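Local coordinates for surface-associated protein CshB (PDB 6YZG) that acts as a streptococcal cell-surface adhesin, its non-repetitive domain 2 probably helping to bind fibronectin, at the interface of chains A and B. Numbering follows the deposited sequence. Chains: chain A/B, Surface-associated protein CshB.

Contact 1: the interface of chains A and B. Residues chain A 144-148, 152-153; chain B 252, 255-257.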
loop_
_atom_site.group_PDB
_atom_site.type_symbol
_atom_site.label_atom_id
_atom_site.label_comp_id
_atom_site.label_asym_id
_atom_site.label_seq_id
_atom_site.Cartn_x
_atom_site.Cartn_y
_atom_site.Cartn_z
ATOM N N ASP A 144 0.111 11.761 8.615
ATOM C CA ASP A 144 0.929 10.546 8.768
ATOM C C ASP A 144 1.790 10.445 7.526
ATOM O O ASP A 144 1.225 10.328 6.451
ATOM C CB ASP A 144 0.055 9.295 8.919
ATOM C CG ASP A 144 0.791 7.985 9.127
ATOM O OD1 ASP A 144 2.012 7.941 9.113
ATOM O OD2 ASP A 144 0.068 6.981 9.326
ATOM N N GLY A 145 3.091 10.418 7.710
ATOM C CA GLY A 145 4.005 10.355 6.546
ATOM C C GLY A 145 4.041 8.974 5.917
ATOM O O GLY A 145 4.628 8.859 4.809
ATOM N N GLU A 146 3.542 7.945 6.591
ATOM C CA GLU A 146 3.614 6.565 6.055
ATOM C C GLU A 146 2.264 6.095 5.542
ATOM O O GLU A 146 1.241 6.554 5.974
ATOM C CB GLU A 146 4.086 5.583 7.120
ATOM C CG GLU A 146 5.495 5.822 7.594
ATOM C CD GLU A 146 6.501 5.225 6.624
ATOM O OE1 GLU A 146 6.089 4.511 5.717
ATOM O OE2 GLU A 146 7.661 5.486 6.787
ATOM N N ASP A 147 2.324 5.096 4.674
ATOM C CA ASP A 147 1.092 4.449 4.182
ATOM C C ASP A 147 0.496 3.610 5.318
ATOM O O ASP A 147 1.196 3.186 6.196
ATOM C CB ASP A 147 1.358 3.545 2.978
ATOM C CG ASP A 147 0.209 3.593 1.971
ATOM O OD1 ASP A 147 -0.882 4.006 2.336
ATOM O OD2 ASP A 147 0.437 3.301 0.802
ATOM N N ALA A 148 -0.807 3.462 5.266
ATOM C CA ALA A 148 -1.545 2.668 6.252
ATOM C C ALA A 148 -2.510 1.710 5.541
ATOM O O ALA A 148 -3.267 2.125 4.721
ATOM C CB ALA A 148 -2.300 3.607 7.155
ATOM N N GLU A 152 -3.502 -0.567 10.357
ATOM C CA GLU A 152 -2.435 0.383 10.783
ATOM C C GLU A 152 -3.138 1.695 11.132
ATOM O O GLU A 152 -3.833 2.235 10.284
ATOM C CB GLU A 152 -1.334 0.607 9.741
ATOM C CG GLU A 152 -0.602 -0.687 9.387
ATOM C CD GLU A 152 0.449 -0.548 8.297
ATOM O OE1 GLU A 152 0.108 0.015 7.243
ATOM O OE2 GLU A 152 1.587 -0.968 8.505
ATOM N N PHE A 153 -2.994 2.179 12.367
ATOM C CA PHE A 153 -3.770 3.326 12.871
ATOM C C PHE A 153 -2.850 4.487 13.187
ATOM O O PHE A 153 -1.861 4.332 13.931
ATOM C CB PHE A 153 -4.549 2.911 14.129
ATOM C CG PHE A 153 -5.376 1.640 13.998
ATOM C CD1 PHE A 153 -6.084 1.360 12.845
ATOM C CD2 PHE A 153 -5.355 0.726 14.998
ATOM C CE1 PHE A 153 -6.814 0.193 12.742
ATOM C CE2 PHE A 153 -6.005 -0.499 14.881
ATOM C CZ PHE A 153 -6.815 -0.713 13.789
ATOM N N SER B 252 0.430 -0.089 15.101
ATOM C CA SER B 252 0.744 -0.629 13.767
ATOM C C SER B 252 1.621 -1.858 13.914
ATOM O O SER B 252 2.602 -1.844 14.704
ATOM C CB SER B 252 1.439 0.444 12.971
ATOM O OG SER B 252 1.745 -0.044 11.671
ATOM N N GLN B 255 5.297 0.556 10.966
ATOM C CA GLN B 255 5.617 1.880 11.540
ATOM C C GLN B 255 4.809 2.953 10.855
ATOM O O GLN B 255 4.587 2.929 9.629
ATOM C CB GLN B 255 7.092 2.239 11.385
ATOM C CG GLN B 255 7.991 1.435 12.285
ATOM C CD GLN B 255 9.411 1.928 12.208
ATOM O OE1 GLN B 255 10.311 1.109 12.029
ATOM N NE2 GLN B 255 9.607 3.212 12.433
ATOM N N GLN B 256 4.390 3.946 11.626
ATOM C CA GLN B 256 3.778 5.149 11.061
ATOM C C GLN B 256 4.688 6.303 11.418
ATOM O O GLN B 256 5.631 6.113 12.159
ATOM C CB GLN B 256 2.356 5.360 11.593
ATOM C CG GLN B 256 1.456 4.152 11.478
ATOM C CD GLN B 256 1.379 3.591 10.078
ATOM O OE1 GLN B 256 1.109 4.290 9.058
ATOM N NE2 GLN B 256 1.601 2.295 9.967
ATOM N N ALA B 257 4.391 7.495 10.977
ATOM C CA ALA B 257 5.300 8.619 11.246
ATOM C C ALA B 257 4.547 9.929 11.337
ATOM O O ALA B 257 3.690 10.177 10.513
ATOM C CB ALA B 257 6.293 8.667 10.095
HETATM O O HOH W 1 3.054 1.475 7.723
#
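A:Asp144 holds CG anti to its backbone N (chi1 -178°), and this turns its carboxylate toward B:Ala257 and B:Gln256. B:Gln256 is bent at chi2 (-54°), which folds its amide back between A:Asp144 and A:Glu152. The backbone N of B:Ala257 donates to carboxylate oxygen OD1 of A:Asp144 at 3.1 Å. The backbone N of A:Glu146 donates to the same A:Asp144 OD1 at 2.9 Å from the opposite face of the carboxylate. Two N-H groups therefore grip one oxygen and should fix the rotation of the group. A:Gly145 N donates a hydrogen bond of 2.9 Å to B:Ala257 O. The amide of B:Gln256 stands nearly upright to the A:Asp144 carboxylate, the planes 86° apart. As modelled, B:Gln256 OE1 faces A:Asp144 OD2 at 2.9 Å, acceptor to acceptor. B:Gln256 OE1 also lies 3.1 Å from A:Asp147 O, another acceptor. The amide may therefore be turned over, its NH2 toward A:Asp144 and A:Asp147. As modelled, B:Gln256 NE2 donates to B:Ser252 OG at 2.9 Å, in the amide plane. The CB of A:Glu152 packs 3.4 Å from B:Gln256 NE2 as modelled, the side chains crossing at about a right angle. A water joins B:Gln255 O to A:Glu152 OE2 and A:Asp147 O, and touches the modelled B:Gln256 NE2. The site lies at the end of chain A strand 139-144, the loop after it and the start of strand 153-158, against the end of chain B strand 245-252 and the linker to strand 258-263.

Contact 2: the interface of chains A and B. Residues chain A 2, 4, 37, 110-112, 125, 142; chain B 258, 260.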
loop_
_atom_site.group_PDB
_atom_site.type_symbol
_atom_site.label_atom_id
_atom_site.label_comp_id
_atom_site.label_asym_id
_atom_site.label_seq_id
_atom_site.Cartn_x
_atom_site.Cartn_y
_atom_site.Cartn_z
ATOM N N LEU A 2 7.906 20.848 9.840
ATOM C CA LEU A 2 9.087 20.881 10.746
ATOM C C LEU A 2 10.091 19.825 10.358
ATOM O O LEU A 2 9.757 18.667 10.095
ATOM C CB LEU A 2 8.639 20.684 12.180
ATOM C CG LEU A 2 7.732 21.773 12.760
ATOM C CD1 LEU A 2 7.327 21.439 14.157
ATOM C CD2 LEU A 2 8.364 23.164 12.670
ATOM N N PHE A 4 12.458 17.654 11.895
ATOM C CA PHE A 4 12.798 17.033 13.162
ATOM C C PHE A 4 14.198 16.466 13.171
ATOM O O PHE A 4 14.686 16.063 14.280
ATOM C CB PHE A 4 11.757 15.968 13.468
ATOM C CG PHE A 4 10.371 16.496 13.740
ATOM C CD1 PHE A 4 10.171 17.424 14.785
ATOM C CD2 PHE A 4 9.266 16.102 12.985
ATOM C CE1 PHE A 4 8.887 17.905 15.072
ATOM C CE2 PHE A 4 8.020 16.646 13.258
ATOM C CZ PHE A 4 7.832 17.499 14.306
ATOM N N LEU A 37 7.669 23.270 20.807
ATOM C CA LEU A 37 6.920 22.071 21.168
ATOM C C LEU A 37 7.551 21.542 22.453
ATOM O O LEU A 37 8.793 21.422 22.550
ATOM C CB LEU A 37 7.024 20.953 20.135
ATOM C CG LEU A 37 6.718 21.285 18.685
ATOM C CD1 LEU A 37 6.732 20.028 17.835
ATOM C CD2 LEU A 37 5.535 22.167 18.451
ATOM N N THR A 110 11.366 15.221 7.846
ATOM C CA THR A 110 10.136 15.820 8.378
ATOM C C THR A 110 9.288 14.773 9.106
ATOM O O THR A 110 8.126 15.074 9.399
ATOM C CB THR A 110 9.412 16.538 7.250
ATOM O OG1 THR A 110 9.208 15.529 6.263
ATOM C CG2 THR A 110 10.202 17.728 6.736
ATOM N N GLN A 111 9.860 13.675 9.552
ATOM C CA GLN A 111 9.070 12.646 10.246
ATOM C C GLN A 111 9.549 12.470 11.675
ATOM O O GLN A 111 10.783 12.310 11.912
ATOM C CB GLN A 111 9.177 11.326 9.497
ATOM C CG GLN A 111 8.407 11.309 8.225
ATOM C CD GLN A 111 8.473 9.988 7.519
ATOM O OE1 GLN A 111 9.158 9.066 7.966
ATOM N NE2 GLN A 111 7.788 9.955 6.406
ATOM N N LEU A 112 8.634 12.325 12.617
ATOM C CA LEU A 112 8.918 11.863 13.971
ATOM C C LEU A 112 8.484 10.404 14.081
ATOM O O LEU A 112 7.387 10.081 13.669
ATOM C CB LEU A 112 8.166 12.745 14.952
ATOM C CG LEU A 112 8.634 12.678 16.397
ATOM C CD1 LEU A 112 9.988 13.390 16.534
ATOM C CD2 LEU A 112 7.593 13.277 17.326
ATOM N N PHE A 125 2.015 17.001 22.708
ATOM C CA PHE A 125 2.850 18.211 22.798
ATOM C C PHE A 125 2.033 19.422 23.239
ATOM O O PHE A 125 0.961 19.629 22.788
ATOM C CB PHE A 125 3.367 18.578 21.402
ATOM C CG PHE A 125 4.349 17.611 20.789
ATOM C CD1 PHE A 125 5.666 17.566 21.203
ATOM C CD2 PHE A 125 3.961 16.740 19.803
ATOM C CE1 PHE A 125 6.575 16.686 20.639
ATOM C CE2 PHE A 125 4.865 15.858 19.250
ATOM C CZ PHE A 125 6.168 15.841 19.649
ATOM N N MET A 142 -1.081 18.657 10.186
ATOM C CA MET A 142 -0.549 17.340 10.598
ATOM C C MET A 142 -0.921 16.280 9.545
ATOM O O MET A 142 -1.886 16.428 8.850
ATOM C CB MET A 142 -1.036 16.964 12.019
ATOM C CG MET A 142 -0.254 17.691 13.220
ATOM S SD MET A 142 -0.892 17.090 14.794
ATOM C CE MET A 142 0.232 15.695 14.849
ATOM N N MET B 258 4.857 10.765 12.307
ATOM C CA MET B 258 4.192 12.071 12.450
ATOM C C MET B 258 4.882 13.104 11.577
ATOM O O MET B 258 6.104 13.269 11.656
ATOM C CB MET B 258 4.252 12.531 13.896
ATOM C CG MET B 258 3.363 13.706 14.187
ATOM S SD MET B 258 3.685 14.435 15.804
ATOM C CE MET B 258 5.132 15.380 15.387
ATOM N N MET B 260 4.365 17.325 11.185
ATOM C CA MET B 260 3.691 18.485 11.815
ATOM C C MET B 260 4.266 19.733 11.157
ATOM O O MET B 260 5.505 19.835 11.032
ATOM C CB MET B 260 3.887 18.574 13.317
ATOM C CG MET B 260 3.109 19.758 13.933
ATOM S SD MET B 260 3.528 19.986 15.712
ATOM C CE MET B 260 2.878 18.518 16.447
HETATM O O HOH W 2 7.028 17.469 9.904
#
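B:Met258 and B:Met260 push their side chains into an apolar pocket of chain A. The CE methyl of B:Met258 meets A:Phe4 CZ at 3.6 Å, and also touches A:Leu112 CD2 and A:Phe125 CE2. B:Met258 and A:Phe125 come tip to tip, while A:Leu112 runs alongside B:Met258 and points the same way. B:Met258 has CG anti to its backbone N (chi1 -168°), and the bend at chi3 (79°) swings CE in among these groups. The CE of A:Met142 closes on B:Met258 CG at 3.8 Å. The sulfur SD of B:Met260 meets A:Leu37 CD1 at 3.8 Å, tip to tip. B:Met260 bends at chi3 in the opposite sense (-66°). Its side chain and that of A:Phe125 run past each other in opposite directions, CE touching CD2. Further out, A:Leu37 CD1 lies over the centre of the A:Phe125 ring, and A:Leu112 CD2 lies at its edge. A:Leu2 CB and A:Leu112 CD1 flank opposite faces of A:Phe4. The backbones set the register. A:Leu112 and B:Met258 exchange backbone N-H...O hydrogen bonds in both directions, and A:Leu2 N donates to B:Met260 O at 2.9 Å. A water links B:Met260 N and O to A:Leu2 O and A:Thr110 O. Antiparallel bridges at A:Leu112 and A:Met142 place chain B strand 258-263 between two chain A segments. The site thus builds a strand of one chain into the other, as in a strand-exchanged dimer, whose biological role the structure alone does not show.

The C-alpha centres of contact 1 and contact 2 lie about 14 Å apart, and the two form one continuous interface. Chain A strand 139-144 serves both: its last residue, A:Asp144, belongs to contact 1, and A:Met142 to contact 2. On chain B, B:Ala257 leads directly into B:Met258. Contact 1 is mainly polar and holds the linker where chain B enters. Contact 2 is largely apolar and seats the strand that follows. The two-fold symmetry repeats both with the chains exchanged. Each copy thus lends a strand to its partner, which suggests a mutual exchange, though the dimer may arise from crystallisation.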